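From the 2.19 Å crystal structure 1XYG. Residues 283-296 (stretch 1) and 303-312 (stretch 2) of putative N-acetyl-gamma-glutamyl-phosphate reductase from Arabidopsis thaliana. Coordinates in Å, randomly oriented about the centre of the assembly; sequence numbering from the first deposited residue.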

# COMPACT_ATOMS: atom_id res chain seq x y z
N GLU A 283 -12.25 -31.81 -2.86
CA GLU A 283 -11.09 -31.26 -2.17
C GLU A 283 -11.45 -29.96 -1.48
O GLU A 283 -11.90 -29.00 -2.11
CB GLU A 283 -9.96 -31.03 -3.17
CG GLU A 283 -9.41 -32.33 -3.74
CD GLU A 283 -8.61 -33.13 -2.73
OE1 GLU A 283 -8.54 -32.73 -1.55
OE2 GLU A 283 -8.04 -34.18 -3.12
N GLU A 284 -11.24 -29.94 -0.17
CA GLU A 284 -11.52 -28.76 0.64
C GLU A 284 -10.72 -27.52 0.21
O GLU A 284 -11.27 -26.44 0.02
CB GLU A 284 -11.23 -29.06 2.11
CG GLU A 284 -11.34 -27.85 3.05
CD GLU A 284 -12.73 -27.24 3.08
OE1 GLU A 284 -13.69 -27.89 2.61
OE2 GLU A 284 -12.88 -26.10 3.59
N PHE A 285 -9.41 -27.70 0.05
CA PHE A 285 -8.53 -26.58 -0.27
C PHE A 285 -8.30 -26.15 -1.71
O PHE A 285 -7.66 -25.12 -1.94
CB PHE A 285 -7.20 -26.81 0.42
CG PHE A 285 -7.34 -26.98 1.90
CD1 PHE A 285 -7.82 -25.92 2.68
CD2 PHE A 285 -7.06 -28.19 2.51
CE1 PHE A 285 -8.02 -26.07 4.05
CE2 PHE A 285 -7.25 -28.36 3.89
CZ PHE A 285 -7.72 -27.30 4.65
N VAL A 286 -8.81 -26.90 -2.67
CA VAL A 286 -8.64 -26.53 -4.06
C VAL A 286 -10.02 -26.31 -4.67
O VAL A 286 -10.79 -27.24 -4.84
CB VAL A 286 -7.88 -27.63 -4.83
CG1 VAL A 286 -7.58 -27.16 -6.26
CG2 VAL A 286 -6.59 -27.98 -4.09
N LYS A 287 -10.32 -25.06 -5.00
CA LYS A 287 -11.60 -24.71 -5.59
C LYS A 287 -11.47 -24.35 -7.06
O LYS A 287 -10.64 -23.51 -7.44
CB LYS A 287 -12.22 -23.51 -4.85
CG LYS A 287 -12.32 -23.66 -3.33
CD LYS A 287 -13.11 -24.91 -2.93
CE LYS A 287 -13.35 -24.97 -1.43
NZ LYS A 287 -13.85 -26.31 -1.02
N VAL A 288 -12.28 -24.99 -7.89
CA VAL A 288 -12.29 -24.70 -9.32
C VAL A 288 -13.50 -23.79 -9.55
O VAL A 288 -14.64 -24.20 -9.33
CB VAL A 288 -12.44 -25.99 -10.15
CG1 VAL A 288 -12.57 -25.64 -11.63
CG2 VAL A 288 -11.24 -26.89 -9.92
N LEU A 289 -13.26 -22.55 -9.97
CA LEU A 289 -14.36 -21.61 -10.18
C LEU A 289 -15.06 -21.87 -11.51
O LEU A 289 -14.54 -22.59 -12.36
CB LEU A 289 -13.83 -20.17 -10.14
CG LEU A 289 -12.87 -19.81 -8.99
CD1 LEU A 289 -12.52 -18.34 -9.07
CD2 LEU A 289 -13.51 -20.14 -7.65
N ASP A 290 -16.26 -21.31 -11.68
CA ASP A 290 -17.00 -21.51 -12.92
C ASP A 290 -16.27 -20.82 -14.06
O ASP A 290 -15.64 -19.77 -13.87
CB ASP A 290 -18.43 -20.95 -12.82
CG ASP A 290 -19.28 -21.69 -11.79
OD1 ASP A 290 -18.97 -22.85 -11.46
OD2 ASP A 290 -20.28 -21.10 -11.33
N GLU A 291 -16.34 -21.41 -15.25
CA GLU A 291 -15.69 -20.84 -16.42
C GLU A 291 -15.98 -19.35 -16.57
O GLU A 291 -17.12 -18.90 -16.39
CB GLU A 291 -16.11 -21.60 -17.69
CG GLU A 291 -15.43 -22.95 -17.86
CD GLU A 291 -15.92 -23.72 -19.08
OE1 GLU A 291 -17.07 -24.20 -19.07
OE2 GLU A 291 -15.14 -23.84 -20.05
N GLY A 292 -14.94 -18.58 -16.87
CA GLY A 292 -15.09 -17.15 -17.05
C GLY A 292 -14.90 -16.35 -15.78
O GLY A 292 -14.68 -15.14 -15.84
N VAL A 293 -14.97 -17.02 -14.63
CA VAL A 293 -14.80 -16.33 -13.35
C VAL A 293 -13.33 -16.13 -13.02
O VAL A 293 -12.54 -17.06 -13.01
CB VAL A 293 -15.49 -17.12 -12.23
CG1 VAL A 293 -15.34 -16.40 -10.89
CG2 VAL A 293 -16.95 -17.29 -12.57
N VAL A 294 -12.97 -14.88 -12.75
CA VAL A 294 -11.60 -14.54 -12.43
C VAL A 294 -11.28 -14.60 -10.94
O VAL A 294 -11.89 -13.90 -10.13
CB VAL A 294 -11.26 -13.12 -12.96
CG1 VAL A 294 -9.80 -12.78 -12.64
CG2 VAL A 294 -11.51 -13.04 -14.45
N PRO A 295 -10.34 -15.47 -10.55
CA PRO A 295 -9.99 -15.55 -9.13
C PRO A 295 -9.16 -14.33 -8.71
O PRO A 295 -8.59 -13.64 -9.55
CB PRO A 295 -9.20 -16.86 -9.05
CG PRO A 295 -8.60 -16.99 -10.39
CD PRO A 295 -9.68 -16.53 -11.33
N ARG A 296 -9.14 -14.04 -7.41
CA ARG A 296 -8.38 -12.90 -6.89
C ARG A 296 -7.57 -13.38 -5.69
O ARG A 296 -8.08 -14.12 -4.85
CB ARG A 296 -9.33 -11.79 -6.42
CG ARG A 296 -10.16 -11.15 -7.51
CD ARG A 296 -10.38 -9.66 -7.23
NE ARG A 296 -10.75 -9.42 -5.84
CZ ARG A 296 -10.71 -8.23 -5.24
NH1 ARG A 296 -11.08 -8.13 -3.97
NH2 ARG A 296 -10.31 -7.16 -5.89
N SER A 303 -5.61 -17.77 4.24
CA SER A 303 -6.23 -19.08 4.32
C SER A 303 -5.37 -20.09 3.58
O SER A 303 -4.38 -19.74 2.94
CB SER A 303 -7.63 -19.05 3.70
OG SER A 303 -7.54 -18.94 2.29
N ASN A 304 -5.76 -21.35 3.67
CA ASN A 304 -5.02 -22.41 3.02
C ASN A 304 -5.65 -22.81 1.68
O ASN A 304 -5.33 -23.85 1.12
CB ASN A 304 -4.96 -23.63 3.94
CG ASN A 304 -3.89 -24.62 3.53
OD1 ASN A 304 -2.74 -24.23 3.33
ND2 ASN A 304 -4.26 -25.89 3.39
N TYR A 305 -6.53 -21.96 1.16
CA TYR A 305 -7.21 -22.25 -0.09
C TYR A 305 -6.51 -21.82 -1.37
O TYR A 305 -5.71 -20.88 -1.39
CB TYR A 305 -8.61 -21.62 -0.09
CG TYR A 305 -9.51 -22.19 0.97
CD1 TYR A 305 -10.11 -23.43 0.81
CD2 TYR A 305 -9.74 -21.49 2.15
CE1 TYR A 305 -10.92 -23.97 1.80
CE2 TYR A 305 -10.54 -22.01 3.14
CZ TYR A 305 -11.13 -23.25 2.97
OH TYR A 305 -11.91 -23.77 3.98
N CYS A 306 -6.83 -22.54 -2.43
CA CYS A 306 -6.30 -22.28 -3.76
C CYS A 306 -7.50 -22.20 -4.69
O CYS A 306 -8.31 -23.12 -4.73
CB CYS A 306 -5.37 -23.41 -4.21
SG CYS A 306 -4.96 -23.39 -5.97
N HIS A 307 -7.63 -21.10 -5.41
CA HIS A 307 -8.72 -20.95 -6.36
C HIS A 307 -8.08 -20.94 -7.74
O HIS A 307 -7.06 -20.29 -7.95
CB HIS A 307 -9.47 -19.62 -6.15
CG HIS A 307 -10.26 -19.55 -4.88
ND1 HIS A 307 -10.92 -18.41 -4.48
CD2 HIS A 307 -10.48 -20.47 -3.91
CE1 HIS A 307 -11.51 -18.63 -3.32
NE2 HIS A 307 -11.27 -19.87 -2.96
N MET A 308 -8.69 -21.66 -8.68
CA MET A 308 -8.19 -21.70 -10.04
C MET A 308 -9.36 -21.61 -11.02
O MET A 308 -10.49 -21.96 -10.69
CB MET A 308 -7.38 -22.98 -10.29
CG MET A 308 -8.15 -24.27 -10.10
SD MET A 308 -7.15 -25.71 -10.54
CE MET A 308 -5.92 -25.69 -9.20
N SER A 309 -9.06 -21.10 -12.21
CA SER A 309 -10.07 -20.94 -13.25
C SER A 309 -9.41 -21.10 -14.62
O SER A 309 -8.21 -20.85 -14.78
CB SER A 309 -10.72 -19.56 -13.13
OG SER A 309 -11.77 -19.41 -14.06
N VAL A 310 -10.20 -21.53 -15.61
CA VAL A 310 -9.70 -21.73 -16.97
C VAL A 310 -10.40 -20.78 -17.94
O VAL A 310 -11.60 -20.55 -17.85
CB VAL A 310 -9.96 -23.17 -17.47
CG1 VAL A 310 -9.34 -23.36 -18.83
CG2 VAL A 310 -9.42 -24.18 -16.49
N PHE A 311 -9.63 -20.25 -18.89
CA PHE A 311 -10.17 -19.33 -19.88
C PHE A 311 -9.61 -19.65 -21.25
O PHE A 311 -8.51 -20.20 -21.36
CB PHE A 311 -9.79 -17.88 -19.58
CG PHE A 311 -10.05 -17.44 -18.19
CD1 PHE A 311 -9.22 -17.87 -17.15
CD2 PHE A 311 -11.12 -16.60 -17.90
CE1 PHE A 311 -9.46 -17.46 -15.84
CE2 PHE A 311 -11.36 -16.18 -16.59
CZ PHE A 311 -10.53 -16.61 -15.56
N PRO A 312 -10.34 -19.29 -22.31
CA PRO A 312 -9.83 -19.56 -23.65
C PRO A 312 -8.82 -18.46 -23.98
O PRO A 312 -8.94 -17.33 -23.51
CB PRO A 312 -11.09 -19.46 -24.51
CG PRO A 312 -11.83 -18.34 -23.85
CD PRO A 312 -11.68 -18.68 -22.37
O HOH W 1 -12.92 -21.74 -14.94
O HOH W 2 -10.83 -16.03 -6.14

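Strands 286-288 and 306-312 run parallel, their axes 25° apart and 4.8 Å at closest approach. The ladder is read from four hydrogen bonds: Cys-306 N to Phe-285 O (2.8 Å), Lys-287 N to Cys-306 O (2.8 Å), Met-308 N to Lys-287 O (3.0 Å) and Leu-289 N to Met-308 O (2.9 Å). Lys-287 thus bonds through both its N and O, as parallel pairing requires, and side chains alternate between faces.

Val-286, Val-288, Cys-306 and Met-308 share one face. With chi1 p, chi2 t and chi3 p, the Met-308 chain bends back along the neighbouring strand: its CG lies 4.1 Å from Val-288 CG2, its CE 3.7 Å from Val-286 CG1. Both valines are t.

On the face of Lys-287 and His-307, Lys-287 folds m,m and then extends t,t. Lys-287 CB, placed by the backbone, lies 3.6 Å from His-307 CD2; the m,m turns then carry its CE to 4.2 Å from Tyr-305 CE1, while NZ reaches back to Glu-284 O in a weak hydrogen bond (2.8 Å). Glu-284, t then p, brings OE2 to 2.6 Å from Tyr-305 OH, which donates to it. Tyr-305, chi1 m, also receives Phe-285 CD1 over one ring face, 3.8 Å from CE1; the ring planes meet obliquely, at 47°. Asn-304 ND2 sits over a face of the Phe-285 ring, 3.6 Å from CG.

Beyond Leu-289 the direct ladder gives way to a type II turn, Asp-290 to Val-293, closed by Val-293 N to Asp-290 O (2.9 Å). Gly-292 has phi 90°, where a CB would jam against the preceding carbonyl. Ser-309, chi1 t, donates from OG to Val-293 O (2.7 Å); water 1 donates to the same OG (2.7 Å) and to Leu-289 O (3.2 Å), bridging the stretches. Phe-311, chi1 m, places CE2 3.8 Å from Val-294 CG2.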